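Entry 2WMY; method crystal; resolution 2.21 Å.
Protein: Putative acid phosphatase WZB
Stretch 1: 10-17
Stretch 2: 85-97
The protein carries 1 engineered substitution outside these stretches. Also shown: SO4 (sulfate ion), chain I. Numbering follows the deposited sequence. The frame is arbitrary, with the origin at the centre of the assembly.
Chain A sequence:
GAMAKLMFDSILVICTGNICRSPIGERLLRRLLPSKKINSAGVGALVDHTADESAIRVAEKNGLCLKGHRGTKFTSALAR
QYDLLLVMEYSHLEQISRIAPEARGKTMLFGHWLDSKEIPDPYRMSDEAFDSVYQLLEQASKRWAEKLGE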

# COMPACT_ATOMS: atom_id res chain seq x y z
N SER A 10 3.39 -13.84 -1.06
CA SER A 10 2.72 -12.85 -1.89
C SER A 10 2.14 -11.74 -1.01
O SER A 10 1.51 -12.02 0.01
CB SER A 10 1.59 -13.51 -2.69
OG SER A 10 2.03 -14.72 -3.28
N ILE A 11 2.34 -10.49 -1.42
CA ILE A 11 1.79 -9.35 -0.68
C ILE A 11 0.98 -8.40 -1.56
O ILE A 11 1.46 -7.94 -2.61
CB ILE A 11 2.90 -8.55 0.04
CG1 ILE A 11 3.77 -9.45 0.91
CG2 ILE A 11 2.29 -7.43 0.88
CD1 ILE A 11 4.88 -8.69 1.61
N LEU A 12 -0.25 -8.11 -1.14
CA LEU A 12 -1.08 -7.12 -1.81
C LEU A 12 -1.20 -5.87 -0.93
O LEU A 12 -1.77 -5.92 0.16
CB LEU A 12 -2.47 -7.69 -2.12
CG LEU A 12 -3.40 -6.80 -2.96
CD1 LEU A 12 -2.83 -6.54 -4.37
CD2 LEU A 12 -4.79 -7.40 -3.05
N VAL A 13 -0.65 -4.76 -1.41
CA VAL A 13 -0.74 -3.49 -0.70
C VAL A 13 -1.97 -2.69 -1.14
O VAL A 13 -2.21 -2.49 -2.32
CB VAL A 13 0.53 -2.64 -0.92
CG1 VAL A 13 0.47 -1.36 -0.09
CG2 VAL A 13 1.77 -3.45 -0.56
N ILE A 14 -2.77 -2.23 -0.18
CA ILE A 14 -4.05 -1.64 -0.54
C ILE A 14 -4.35 -0.29 0.11
O ILE A 14 -4.21 -0.12 1.33
CB ILE A 14 -5.21 -2.60 -0.18
CG1 ILE A 14 -4.96 -3.98 -0.81
CG2 ILE A 14 -6.54 -2.00 -0.61
CD1 ILE A 14 -5.80 -5.08 -0.23
N CYS A 15 -4.76 0.67 -0.72
CA CYS A 15 -5.29 1.93 -0.23
C CYS A 15 -6.65 2.20 -0.86
O CYS A 15 -7.44 1.27 -1.11
CB CYS A 15 -4.31 3.10 -0.47
SG CYS A 15 -3.88 3.49 -2.20
N THR A 16 -6.94 3.46 -1.13
CA THR A 16 -8.23 3.81 -1.71
C THR A 16 -8.13 4.01 -3.22
O THR A 16 -8.72 3.25 -3.99
CB THR A 16 -8.80 5.05 -1.06
OG1 THR A 16 -8.87 4.83 0.34
CG2 THR A 16 -10.20 5.35 -1.61
N GLY A 17 -7.37 5.02 -3.63
CA GLY A 17 -7.25 5.33 -5.04
C GLY A 17 -6.27 4.46 -5.81
O GLY A 17 -6.35 4.40 -7.03
S SO4 I . -4.69 7.07 -2.34
O1 SO4 I . -4.33 6.46 -3.63
O2 SO4 I . -5.10 8.46 -2.57
O3 SO4 I . -5.78 6.35 -1.67
O4 SO4 I . -3.51 7.00 -1.46
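Stretch 2, residues 85-97: LLVMEYSHLEQIS

Stretch 2 enters as a β-strand, residues 85-87, that runs parallel to strand 10-15 as its neighbour in the sheet. The two axes approach to 4.7 Å and their N-to-C directions differ by 21°, with a signed crossing angle of -21°. The register pairs Leu85 with Leu12, Leu86 with Val13 and Val87 with Ile14, at CA-CA separations of 4.8, 4.9 and 4.7 Å respectively.

Leu85 (chi1 m, chi2 p) lies on the same face of the sheet as Leu12 and Ile14. Its CG is 3.8 Å from Ile14 CD1 and 4.3 Å from Leu12 CD2, so it packs against both, while its CA makes a CA-H...O contact of 3.3 Å with Leu12 O. Leu86 carries the main backbone ladder: its N donates to Leu12 O at 2.9 Å, and its O accepts from Ile14 N at 2.7 Å. One residue thus bonds to the two that flank its partner Val13, as expected of parallel strands. The side chain of Leu86 (m, t) turns to the face occupied by Val13, and its CD1 reaches Ile11 CG2 at 4.1 Å. Val87 returns to the face of Leu85, placing CG1 4.0 Å from Ile14 CB; its CA lies 3.3 Å from Ile14 O in another CA-H...O contact.

At Met88 phi/psi shift to -81/-40° and the strand has ended. The ladder closes with a weak hydrogen bond from Met88 N to Ile14 O, 3.1 Å long and bent to 126° at the hydrogen. The Met88 side chain points toward stretch 1, with CG 3.5 Å from Cys15 CB and CE 3.5 Å from Val13 CG1. Glu89, back in an extended conformation, donates its N to His92 ND1 at 3.0 Å. A water links its side chain to stretch 1, donating to Glu89 OE2 at 2.7 Å and accepting from Thr16 OG1 at 2.9 Å.

The chain then passes into a helix that continues beyond Ser97; its axis makes an angle of 113° with strand 10-15, N to C, at a closest approach of 9.6 Å. Tyr90 and Ser91 stay out of reach. The CA-to-CB bond of His92 points toward stretch 1, and its NE2 donates to OG1 of Thr16, just past the end of the strand, at 2.8 Å, near the plane of the ring. Since ND1 accepts from Glu89 N, the imidazole is held from both of its nitrogens. One helical turn on, beyond the distant Leu93 and Glu94, Ile96 (m, m) again faces the strand, bringing CD1 to 4.3 Å from Ile14 CD1. Ser97 makes no contact with stretch 1.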

# COMPACT_ATOMS: atom_id res chain seq x y z
N LEU A 85 -2.55 -9.28 2.86
CA LEU A 85 -3.04 -7.98 2.45
C LEU A 85 -2.64 -6.95 3.50
O LEU A 85 -2.81 -7.17 4.70
CB LEU A 85 -4.57 -7.98 2.32
CG LEU A 85 -5.25 -8.60 1.09
CD1 LEU A 85 -4.76 -10.00 0.81
CD2 LEU A 85 -6.77 -8.60 1.28
N LEU A 86 -2.12 -5.82 3.05
CA LEU A 86 -1.77 -4.73 3.94
C LEU A 86 -2.55 -3.48 3.54
O LEU A 86 -2.37 -2.96 2.44
CB LEU A 86 -0.25 -4.47 3.90
CG LEU A 86 0.59 -5.61 4.49
CD1 LEU A 86 2.07 -5.29 4.42
CD2 LEU A 86 0.17 -5.90 5.93
N VAL A 87 -3.42 -3.02 4.44
CA VAL A 87 -4.28 -1.89 4.13
C VAL A 87 -3.89 -0.65 4.93
O VAL A 87 -3.30 -0.77 6.00
CB VAL A 87 -5.78 -2.19 4.34
CG1 VAL A 87 -6.18 -3.46 3.61
CG2 VAL A 87 -6.10 -2.28 5.82
N MET A 88 -4.21 0.52 4.39
CA MET A 88 -3.71 1.77 4.94
C MET A 88 -4.51 2.22 6.16
O MET A 88 -3.95 2.69 7.14
CB MET A 88 -3.70 2.85 3.86
CG MET A 88 -2.79 2.53 2.67
SD MET A 88 -1.07 2.37 3.22
CE MET A 88 -0.34 1.48 1.84
N GLU A 89 -5.83 2.04 6.09
CA GLU A 89 -6.71 2.61 7.10
C GLU A 89 -7.59 1.58 7.82
O GLU A 89 -7.95 0.55 7.26
CB GLU A 89 -7.61 3.67 6.46
CG GLU A 89 -6.86 4.78 5.76
CD GLU A 89 -7.78 5.83 5.20
OE1 GLU A 89 -8.80 6.11 5.86
OE2 GLU A 89 -7.50 6.36 4.10
N TYR A 90 -7.92 1.89 9.07
CA TYR A 90 -8.89 1.11 9.81
C TYR A 90 -10.15 0.92 8.98
O TYR A 90 -10.65 -0.20 8.85
CB TYR A 90 -9.21 1.77 11.15
CG TYR A 90 -8.12 1.61 12.19
CD1 TYR A 90 -7.91 0.39 12.81
CD2 TYR A 90 -7.31 2.68 12.54
CE1 TYR A 90 -6.91 0.23 13.76
CE2 TYR A 90 -6.31 2.53 13.49
CZ TYR A 90 -6.11 1.31 14.10
OH TYR A 90 -5.12 1.18 15.03
N SER A 91 -10.65 2.00 8.40
CA SER A 91 -11.86 1.92 7.58
C SER A 91 -11.73 0.90 6.45
O SER A 91 -12.71 0.30 6.02
CB SER A 91 -12.22 3.30 7.02
OG SER A 91 -11.13 3.83 6.28
N HIS A 92 -10.50 0.69 5.97
CA HIS A 92 -10.24 -0.30 4.94
C HIS A 92 -10.48 -1.73 5.41
O HIS A 92 -10.86 -2.59 4.62
CB HIS A 92 -8.80 -0.18 4.42
CG HIS A 92 -8.57 1.01 3.55
ND1 HIS A 92 -7.37 1.70 3.53
CD2 HIS A 92 -9.38 1.64 2.66
CE1 HIS A 92 -7.45 2.69 2.67
NE2 HIS A 92 -8.66 2.68 2.12
N LEU A 93 -10.23 -1.98 6.70
CA LEU A 93 -10.44 -3.32 7.26
C LEU A 93 -11.89 -3.75 7.10
O LEU A 93 -12.17 -4.90 6.76
CB LEU A 93 -10.05 -3.36 8.74
CG LEU A 93 -8.56 -3.10 9.01
CD1 LEU A 93 -8.30 -3.07 10.51
CD2 LEU A 93 -7.71 -4.16 8.31
N GLU A 94 -12.82 -2.82 7.33
CA GLU A 94 -14.23 -3.14 7.21
C GLU A 94 -14.66 -3.27 5.75
O GLU A 94 -15.62 -3.97 5.44
CB GLU A 94 -15.09 -2.11 7.93
CG GLU A 94 -16.32 -2.72 8.59
CD GLU A 94 -15.98 -3.99 9.36
OE1 GLU A 94 -15.02 -3.97 10.17
OE2 GLU A 94 -16.68 -5.02 9.17
N GLN A 95 -13.94 -2.60 4.85
CA GLN A 95 -14.23 -2.71 3.43
C GLN A 95 -13.75 -4.05 2.88
O GLN A 95 -14.39 -4.61 1.99
CB GLN A 95 -13.60 -1.55 2.66
CG GLN A 95 -14.38 -0.24 2.78
CD GLN A 95 -13.59 0.95 2.30
OE1 GLN A 95 -12.49 1.22 2.78
NE2 GLN A 95 -14.15 1.68 1.35
N ILE A 96 -12.65 -4.56 3.42
CA ILE A 96 -12.20 -5.91 3.08
C ILE A 96 -13.19 -6.97 3.59
O ILE A 96 -13.53 -7.90 2.86
CB ILE A 96 -10.80 -6.21 3.65
CG1 ILE A 96 -9.78 -5.18 3.18
CG2 ILE A 96 -10.36 -7.60 3.24
CD1 ILE A 96 -9.60 -5.15 1.69
N SER A 97 -13.65 -6.83 4.82
CA SER A 97 -14.64 -7.77 5.35
C SER A 97 -15.88 -7.80 4.47
O SER A 97 -16.46 -8.85 4.23
CB SER A 97 -15.02 -7.42 6.79
OG SER A 97 -13.93 -7.59 7.67
O HOH W 1 -9.09 7.14 2.01